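Local coordinates for oxidoreductase, zinc-binding dehydrogenase family (Myxococcus xanthus, PDB 5K1S), which is a zinc-containing medium-chain reductase, AibC, involved in the alternative de novo biosynthesis of isovaleryl coenzyme A and probably dependent on NADP, at residues Asp91-Trp95 with Val146-Arg151; Ala171-Arg176 with Leu203-Asp207; Ser262-Asp266 with Glu285-Leu291. All coordinates share one frame. Residue numbers count along the deposited sequence, not the author numbering.

Interaction 1. Residues Asp91-Trp95 with Val146-Arg151; sequences DTPGW and VGGLGR
A tryptophan held between a cation and a methyl group shows how a loop packs on a sheet through both faces of one aromatic ring. Thr92-Trp95 forms a type I beta turn, closed by Trp95 N to Thr92 O at 3.1 Å, in the loop between strands 80-88 and 100-103. Across the contact, Val146-Gly147 is a short 3-10 segment and Leu149-Arg151 a strand; the CA atoms of Thr92 and Val146 are 7.0 Å apart. Trp95, whose CA-to-CB bond points toward 146-151, adopts chi1 m and chi2 96°. The guanidinium of Arg151 (m, t, t, chi4 -84°) stacks flat on one face, planes at 16°, with CZ 3.6 Å from the centroid of the six-membered ring: a cation-pi pair. Over the opposite face Leu149 CD1 makes a CH-pi contact, 4.2 Å from the same centroid. Apolar contacts join Trp95 CD1 to Val146 CG1 (3.4 Å) and Trp95 CZ2 to Leu149 CB (3.7 Å). Water 1 accepts from Trp95 NE1 (3.1 Å) and donates weakly to Val146 O (3.4 Å). Val47 and Ala101 also touch Trp95, setting it against the beta sheet of the GroES-like domain. Apolar and cation-pi contacts to the indole thus join the turn to 146-151, with water serving its nitrogen.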
loop_
_atom_site.group_PDB
_atom_site.type_symbol
_atom_site.label_atom_id
_atom_site.label_comp_id
_atom_site.label_asym_id
_atom_site.label_seq_id
_atom_site.Cartn_x
_atom_site.Cartn_y
_atom_site.Cartn_z
ATOM N N ASP A 91 -38.650 9.559 -4.929
ATOM C CA ASP A 91 -37.580 8.953 -4.137
ATOM C C ASP A 91 -36.332 9.835 -4.135
ATOM O O ASP A 91 -35.228 9.399 -4.467
ATOM C CB ASP A 91 -37.257 7.542 -4.637
ATOM C CG ASP A 91 -38.231 6.508 -4.123
ATOM O OD1 ASP A 91 -38.491 6.495 -2.901
ATOM O OD2 ASP A 91 -38.741 5.712 -4.939
ATOM N N THR A 92 -36.521 11.096 -3.755
ATOM C CA THR A 92 -35.425 12.047 -3.559
ATOM C C THR A 92 -35.637 12.771 -2.235
ATOM O O THR A 92 -35.717 14.001 -2.183
ATOM C CB THR A 92 -35.346 13.034 -4.722
ATOM O OG1 THR A 92 -36.621 13.662 -4.907
ATOM C CG2 THR A 92 -34.943 12.319 -6.003
ATOM N N PRO A 93 -35.734 12.022 -1.134
ATOM C CA PRO A 93 -36.149 12.646 0.136
ATOM C C PRO A 93 -35.221 13.752 0.602
ATOM O O PRO A 93 -35.693 14.760 1.144
ATOM C CB PRO A 93 -36.165 11.462 1.114
ATOM C CG PRO A 93 -35.263 10.439 0.498
ATOM C CD PRO A 93 -35.432 10.590 -0.978
ATOM N N GLY A 94 -33.915 13.598 0.407
ATOM C CA GLY A 94 -32.967 14.595 0.853
ATOM C C GLY A 94 -32.731 15.739 -0.101
ATOM O O GLY A 94 -31.941 16.634 0.210
ATOM N N TRP A 95 -33.395 15.749 -1.255
ATOM C CA TRP A 95 -33.139 16.742 -2.289
ATOM C C TRP A 95 -34.444 17.391 -2.717
ATOM O O TRP A 95 -35.418 16.697 -3.029
ATOM C CB TRP A 95 -32.441 16.105 -3.494
ATOM C CG TRP A 95 -31.061 15.637 -3.171
ATOM C CD1 TRP A 95 -30.683 14.375 -2.818
ATOM C CD2 TRP A 95 -29.871 16.432 -3.157
ATOM N NE1 TRP A 95 -29.329 14.333 -2.592
ATOM C CE2 TRP A 95 -28.808 15.584 -2.792
ATOM C CE3 TRP A 95 -29.602 17.776 -3.418
ATOM C CZ2 TRP A 95 -27.497 16.037 -2.683
ATOM C CZ3 TRP A 95 -28.301 18.224 -3.310
ATOM C CH2 TRP A 95 -27.265 17.358 -2.947
ATOM N N VAL A 146 -29.149 10.892 -7.031
ATOM C CA VAL A 146 -28.837 11.578 -5.781
ATOM C C VAL A 146 -27.584 10.991 -5.147
ATOM O O VAL A 146 -26.862 11.684 -4.421
ATOM C CB VAL A 146 -30.041 11.525 -4.817
ATOM C CG1 VAL A 146 -31.222 12.290 -5.409
ATOM C CG2 VAL A 146 -30.427 10.083 -4.506
ATOM N N GLY A 147 -27.291 9.720 -5.422
ATOM C CA GLY A 147 -26.120 9.077 -4.858
ATOM C C GLY A 147 -24.797 9.637 -5.338
ATOM O O GLY A 147 -23.766 9.344 -4.722
ATOM N N GLY A 148 -24.799 10.431 -6.406
ATOM C CA GLY A 148 -23.568 10.989 -6.933
ATOM C C GLY A 148 -23.464 12.497 -6.805
ATOM O O GLY A 148 -22.739 13.134 -7.577
ATOM N N LEU A 149 -24.165 13.079 -5.835
ATOM C CA LEU A 149 -24.201 14.524 -5.651
ATOM C C LEU A 149 -23.602 14.907 -4.305
ATOM O O LEU A 149 -23.792 14.207 -3.306
ATOM C CB LEU A 149 -25.638 15.058 -5.738
ATOM C CG LEU A 149 -26.329 14.999 -7.102
ATOM C CD1 LEU A 149 -27.727 15.586 -6.998
ATOM C CD2 LEU A 149 -25.522 15.731 -8.169
ATOM N N GLY A 150 -22.870 16.019 -4.295
ATOM C CA GLY A 150 -22.391 16.628 -3.069
ATOM C C GLY A 150 -23.045 17.980 -2.869
ATOM O O GLY A 150 -23.492 18.595 -3.840
ATOM N N ARG A 151 -23.104 18.461 -1.631
ATOM C CA ARG A 151 -23.840 19.676 -1.301
ATOM C C ARG A 151 -22.902 20.875 -1.273
ATOM O O ARG A 151 -21.879 20.858 -0.580
ATOM C CB ARG A 151 -24.551 19.524 0.043
ATOM C CG ARG A 151 -25.565 18.401 0.038
ATOM C CD ARG A 151 -26.457 18.424 1.258
ATOM N NE ARG A 151 -27.579 17.502 1.105
ATOM C CZ ARG A 151 -28.710 17.795 0.471
ATOM N NH1 ARG A 151 -28.886 18.991 -0.078
ATOM N NH2 ARG A 151 -29.672 16.887 0.382
HETATM O O HOH W 1 -28.524 11.503 -1.475
#

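Interaction 2. Residues Ala171-Arg176 with Leu203-Asp207; sequences AVHTVR and LARLD
Knobs-into-holes packing is one way helices join, and Leu203 illustrates it. Ala171-Arg176 lies within helix 165-178, with a wider pi-type turn at 172-176; Leu203-Leu206 ends helix 195-206, which Asp207 leaves. CA atoms come nearest at Ala171-Leu203 (7.3 Å) and Val175-Ala204 (6.9 Å). Leu203, chi1 t and chi2 p, inserts among Ala171, Val172, Val175 and Arg176. Its CD2 lies 4.1 Å from Ala171 CB, 4.0 Å from Val172 CG2 and 3.8 Å from Val175 CB; both valines have chi1 t. Arg176 takes chi1 m, then extends (t, t): Leu203 CD1 lies over one guanidinium face, 3.5 Å from Arg176 NH2. Asp207, chi1 m, meets the edge of the Arg176 guanidinium in a two-pronged salt bridge, Arg176 NE to Asp207 OD2 and Arg176 NH2 to Asp207 OD1, both weak at 3.5 Å. Arg176 NH1 pairs with Glu316 of helix 311-323, which also covers Val172 and Leu203. Helix 165-178 thus packs on the crossover helix between parallel strands 186-190 and 210-215 of the Rossmann-type sheet, through an apolar knob flanked by a long, weak ion pair.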
loop_
_atom_site.group_PDB
_atom_site.type_symbol
_atom_site.label_atom_id
_atom_site.label_comp_id
_atom_site.label_asym_id
_atom_site.label_seq_id
_atom_site.Cartn_x
_atom_site.Cartn_y
_atom_site.Cartn_z
ATOM N N ALA A 171 -8.028 15.188 -2.340
ATOM C CA ALA A 171 -7.149 15.420 -1.200
ATOM C C ALA A 171 -7.735 14.832 0.077
ATOM O O ALA A 171 -7.022 14.190 0.857
ATOM C CB ALA A 171 -6.894 16.917 -1.031
ATOM N N VAL A 172 -9.033 15.039 0.310
ATOM C CA VAL A 172 -9.675 14.467 1.492
ATOM C C VAL A 172 -9.516 12.952 1.493
ATOM O O VAL A 172 -9.112 12.352 2.495
ATOM C CB VAL A 172 -11.158 14.880 1.551
ATOM C CG1 VAL A 172 -11.887 14.138 2.672
ATOM C CG2 VAL A 172 -11.282 16.386 1.749
ATOM N N HIS A 173 -9.838 12.312 0.368
ATOM C CA HIS A 173 -9.706 10.863 0.279
ATOM C C HIS A 173 -8.266 10.426 0.523
ATOM O O HIS A 173 -8.017 9.436 1.222
ATOM C CB HIS A 173 -10.190 10.382 -1.090
ATOM C CG HIS A 173 -10.282 8.893 -1.212
ATOM N ND1 HIS A 173 -10.906 8.106 -0.269
ATOM C CD2 HIS A 173 -9.831 8.048 -2.168
ATOM C CE1 HIS A 173 -10.834 6.839 -0.638
ATOM N NE2 HIS A 173 -10.186 6.777 -1.788
ATOM N N THR A 174 -7.302 11.163 -0.034
ATOM C CA THR A 174 -5.894 10.796 0.089
ATOM C C THR A 174 -5.349 11.127 1.473
ATOM O O THR A 174 -4.787 10.262 2.152
ATOM C CB THR A 174 -5.074 11.520 -0.983
ATOM O OG1 THR A 174 -5.613 11.232 -2.279
ATOM C CG2 THR A 174 -3.614 11.087 -0.936
ATOM N N VAL A 175 -5.505 12.380 1.902
ATOM C CA VAL A 175 -4.879 12.838 3.138
ATOM C C VAL A 175 -5.549 12.205 4.352
ATOM O O VAL A 175 -4.872 11.762 5.287
ATOM C CB VAL A 175 -4.923 14.376 3.205
ATOM C CG1 VAL A 175 -4.306 14.888 4.503
ATOM C CG2 VAL A 175 -4.215 14.983 2.000
ATOM N N ARG A 176 -6.881 12.153 4.362
ATOM C CA ARG A 176 -7.634 11.767 5.552
ATOM C C ARG A 176 -8.102 10.318 5.507
ATOM O O ARG A 176 -7.666 9.491 6.314
ATOM C CB ARG A 176 -8.843 12.691 5.722
ATOM C CG ARG A 176 -8.487 14.085 6.148
ATOM C CD ARG A 176 -9.738 14.853 6.479
ATOM N NE ARG A 176 -9.447 16.209 6.925
ATOM C CZ ARG A 176 -10.377 17.131 7.156
ATOM N NH1 ARG A 176 -11.660 16.841 6.977
ATOM N NH2 ARG A 176 -10.023 18.342 7.560
ATOM N N LEU A 203 -4.682 21.017 3.224
ATOM C CA LEU A 203 -5.380 20.085 4.101
ATOM C C LEU A 203 -4.430 19.483 5.130
ATOM O O LEU A 203 -4.810 19.270 6.287
ATOM C CB LEU A 203 -6.045 18.989 3.268
ATOM C CG LEU A 203 -7.010 18.051 3.996
ATOM C CD1 LEU A 203 -8.135 18.823 4.673
ATOM C CD2 LEU A 203 -7.581 17.037 3.018
ATOM N N ALA A 204 -3.188 19.205 4.729
ATOM C CA ALA A 204 -2.208 18.679 5.671
ATOM C C ALA A 204 -1.846 19.723 6.720
ATOM O O ALA A 204 -1.893 19.452 7.925
ATOM C CB ALA A 204 -0.962 18.209 4.922
ATOM N N ARG A 205 -1.482 20.930 6.277
ATOM C CA ARG A 205 -1.177 22.002 7.218
ATOM C C ARG A 205 -2.369 22.311 8.113
ATOM O O ARG A 205 -2.189 22.720 9.267
ATOM C CB ARG A 205 -0.741 23.257 6.461
ATOM N N LEU A 206 -3.591 22.122 7.608
ATOM C CA LEU A 206 -4.773 22.355 8.430
ATOM C C LEU A 206 -4.916 21.298 9.516
ATOM O O LEU A 206 -5.464 21.583 10.586
ATOM C CB LEU A 206 -6.026 22.386 7.552
ATOM C CG LEU A 206 -7.352 22.658 8.274
ATOM C CD1 LEU A 206 -8.281 23.467 7.381
ATOM C CD2 LEU A 206 -8.037 21.363 8.701
ATOM N N ASP A 207 -4.438 20.080 9.263
ATOM C CA ASP A 207 -4.516 18.995 10.231
ATOM C C ASP A 207 -3.317 18.965 11.173
ATOM O O ASP A 207 -3.026 17.916 11.760
ATOM C CB ASP A 207 -4.653 17.656 9.503
ATOM C CG ASP A 207 -6.010 17.488 8.843
ATOM O OD1 ASP A 207 -6.740 18.495 8.713
ATOM O OD2 ASP A 207 -6.346 16.350 8.450
#

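Interaction 3. Residues Ser262-Asp266 with Glu285-Leu291; sequences SATFD and ESGMVQL
Helix 262-270 and strand 289-291 run side by side in the same direction: the axes of the short segments 262-266 and 289-291 cross at 19° and approach to 8.6 Å. CA atoms pair Ser262 with Val289 (5.7 Å) and Asp266 with Leu291 (7.2 Å). Before the strand, Glu285-Met288 is an irregular loop in which Ser286 has positive phi (60°) and Gly287 and Met288 are extended. At the tightest point Ser262 CB lies 3.3 Å from Gly287 O and 3.8 Å from Val289 CG2. Phe265, chi1 t, places CD2 3.6 Å from Val289 CG1 (chi1 t) and turns its ring edge to Leu291 (t, p), with Phe265 CE2 4.0 Å from Leu291 CD1. Glu285 (m, t) takes a hydrogen bond through OE1 from water 2 (2.9 Å), which is also hydrogen-bonded to Ser262 OG (2.9 Å). Asn283 bonds to both Ser262 N and Gly287 O. Strand 289-291 flanks the helix and forms an antiparallel ladder with a strand of the second subunit, whose Leu291 packs on Phe265, so the contact backs a sheet that continues across the interface with that subunit.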
loop_
_atom_site.group_PDB
_atom_site.type_symbol
_atom_site.label_atom_id
_atom_site.label_comp_id
_atom_site.label_asym_id
_atom_site.label_seq_id
_atom_site.Cartn_x
_atom_site.Cartn_y
_atom_site.Cartn_z
ATOM N N SER A 262 5.707 7.457 -10.913
ATOM C CA SER A 262 6.958 6.769 -11.225
ATOM C C SER A 262 8.151 7.718 -11.199
ATOM O O SER A 262 9.246 7.335 -10.771
ATOM C CB SER A 262 6.850 6.093 -12.593
ATOM O OG SER A 262 6.509 7.028 -13.603
ATOM N N ALA A 263 7.964 8.959 -11.651
ATOM C CA ALA A 263 9.101 9.859 -11.824
ATOM C C ALA A 263 9.813 10.128 -10.502
ATOM O O ALA A 263 11.041 10.267 -10.470
ATOM C CB ALA A 263 8.641 11.169 -12.458
ATOM N N THR A 264 9.063 10.206 -9.404
ATOM C CA THR A 264 9.623 10.536 -8.099
ATOM C C THR A 264 9.545 9.386 -7.105
ATOM O O THR A 264 9.998 9.541 -5.965
ATOM C CB THR A 264 8.901 11.753 -7.507
ATOM O OG1 THR A 264 7.537 11.414 -7.231
ATOM C CG2 THR A 264 8.938 12.930 -8.469
ATOM N N PHE A 265 8.996 8.236 -7.505
ATOM C CA PHE A 265 8.687 7.181 -6.543
ATOM C C PHE A 265 9.946 6.670 -5.850
ATOM O O PHE A 265 10.004 6.601 -4.617
ATOM C CB PHE A 265 7.957 6.038 -7.249
ATOM C CG PHE A 265 7.289 5.075 -6.311
ATOM C CD1 PHE A 265 6.113 5.419 -5.667
ATOM C CD2 PHE A 265 7.831 3.826 -6.079
ATOM C CE1 PHE A 265 5.496 4.536 -4.808
ATOM C CE2 PHE A 265 7.217 2.939 -5.222
ATOM C CZ PHE A 265 6.048 3.294 -4.586
ATOM N N ASP A 266 10.968 6.304 -6.628
ATOM C CA ASP A 266 12.164 5.702 -6.045
ATOM C C ASP A 266 12.779 6.605 -4.981
ATOM O O ASP A 266 13.265 6.120 -3.952
ATOM C CB ASP A 266 13.181 5.393 -7.142
ATOM C CG ASP A 266 14.385 4.633 -6.623
ATOM O OD1 ASP A 266 14.256 3.415 -6.378
ATOM O OD2 ASP A 266 15.459 5.253 -6.464
ATOM N N GLU A 285 3.409 10.247 -15.689
ATOM C CA GLU A 285 4.134 9.741 -16.847
ATOM C C GLU A 285 3.720 8.327 -17.233
ATOM O O GLU A 285 4.211 7.810 -18.241
ATOM C CB GLU A 285 5.639 9.793 -16.580
ATOM C CG GLU A 285 6.167 11.211 -16.415
ATOM C CD GLU A 285 7.657 11.262 -16.156
ATOM O OE1 GLU A 285 8.289 10.188 -16.077
ATOM O OE2 GLU A 285 8.200 12.382 -16.032
ATOM N N SER A 286 2.834 7.693 -16.466
ATOM C CA SER A 286 2.332 6.355 -16.772
ATOM C C SER A 286 3.445 5.316 -16.834
ATOM O O SER A 286 3.240 4.213 -17.352
ATOM C CB SER A 286 1.543 6.350 -18.086
ATOM O OG SER A 286 0.490 7.296 -18.053
ATOM N N GLY A 287 4.629 5.646 -16.314
ATOM C CA GLY A 287 5.740 4.726 -16.370
ATOM C C GLY A 287 5.706 3.701 -15.254
ATOM O O GLY A 287 5.081 3.887 -14.210
ATOM N N MET A 288 6.389 2.587 -15.495
ATOM C CA MET A 288 6.502 1.544 -14.492
ATOM C C MET A 288 7.604 1.895 -13.495
ATOM O O MET A 288 8.361 2.853 -13.668
ATOM C CB MET A 288 6.779 0.195 -15.150
ATOM C CG MET A 288 5.718 -0.249 -16.148
ATOM S SD MET A 288 4.095 -0.523 -15.409
ATOM C CE MET A 288 3.335 1.086 -15.624
ATOM N N VAL A 289 7.681 1.103 -12.430
ATOM C CA VAL A 289 8.603 1.352 -11.330
ATOM C C VAL A 289 9.410 0.091 -11.074
ATOM O O VAL A 289 8.893 -1.026 -11.188
ATOM C CB VAL A 289 7.854 1.787 -10.051
ATOM C CG1 VAL A 289 8.776 1.753 -8.832
ATOM C CG2 VAL A 289 7.276 3.179 -10.232
ATOM N N GLN A 290 10.681 0.276 -10.728
ATOM C CA GLN A 290 11.535 -0.808 -10.247
ATOM C C GLN A 290 11.579 -0.687 -8.727
ATOM O O GLN A 290 12.422 0.010 -8.161
ATOM C CB GLN A 290 12.924 -0.734 -10.871
ATOM C CG GLN A 290 12.974 -1.223 -12.309
ATOM C CD GLN A 290 12.586 -2.686 -12.439
ATOM O OE1 GLN A 290 13.293 -3.573 -11.959
ATOM N NE2 GLN A 290 11.451 -2.943 -13.080
ATOM N N LEU A 291 10.646 -1.368 -8.068
ATOM C CA LEU A 291 10.538 -1.309 -6.618
ATOM C C LEU A 291 11.585 -2.210 -5.976
ATOM O O LEU A 291 11.700 -3.389 -6.323
ATOM C CB LEU A 291 9.137 -1.730 -6.176
ATOM C CG LEU A 291 8.892 -1.785 -4.667
ATOM C CD1 LEU A 291 9.064 -0.412 -4.035
ATOM C CD2 LEU A 291 7.509 -2.337 -4.380
HETATM O O HOH W 2 8.968 7.573 -15.107
#

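Three ways of joining secondary structure appear here, at separate places in one chain. Interaction 2 is the most buried, a helix-helix contact, while interactions 1 and 3 are only partly buried and lie on opposite sides of the chain's centre, their own centres about 39 Å apart. Interaction 1 belongs to the GroES-like domain; interaction 3 lies in the Rossmann-type region and adds a strand ladder with the second subunit, which interaction 2 reaches through His173 alone. Helix 311-323 borders the first two, through Asp315 and Glu316. Arginine lies flat on an aromatic ring in 1 and meets a carboxylate in 2. Interactions 1 and 3 each include a bridging water, but 3 has no charged pair across its segments.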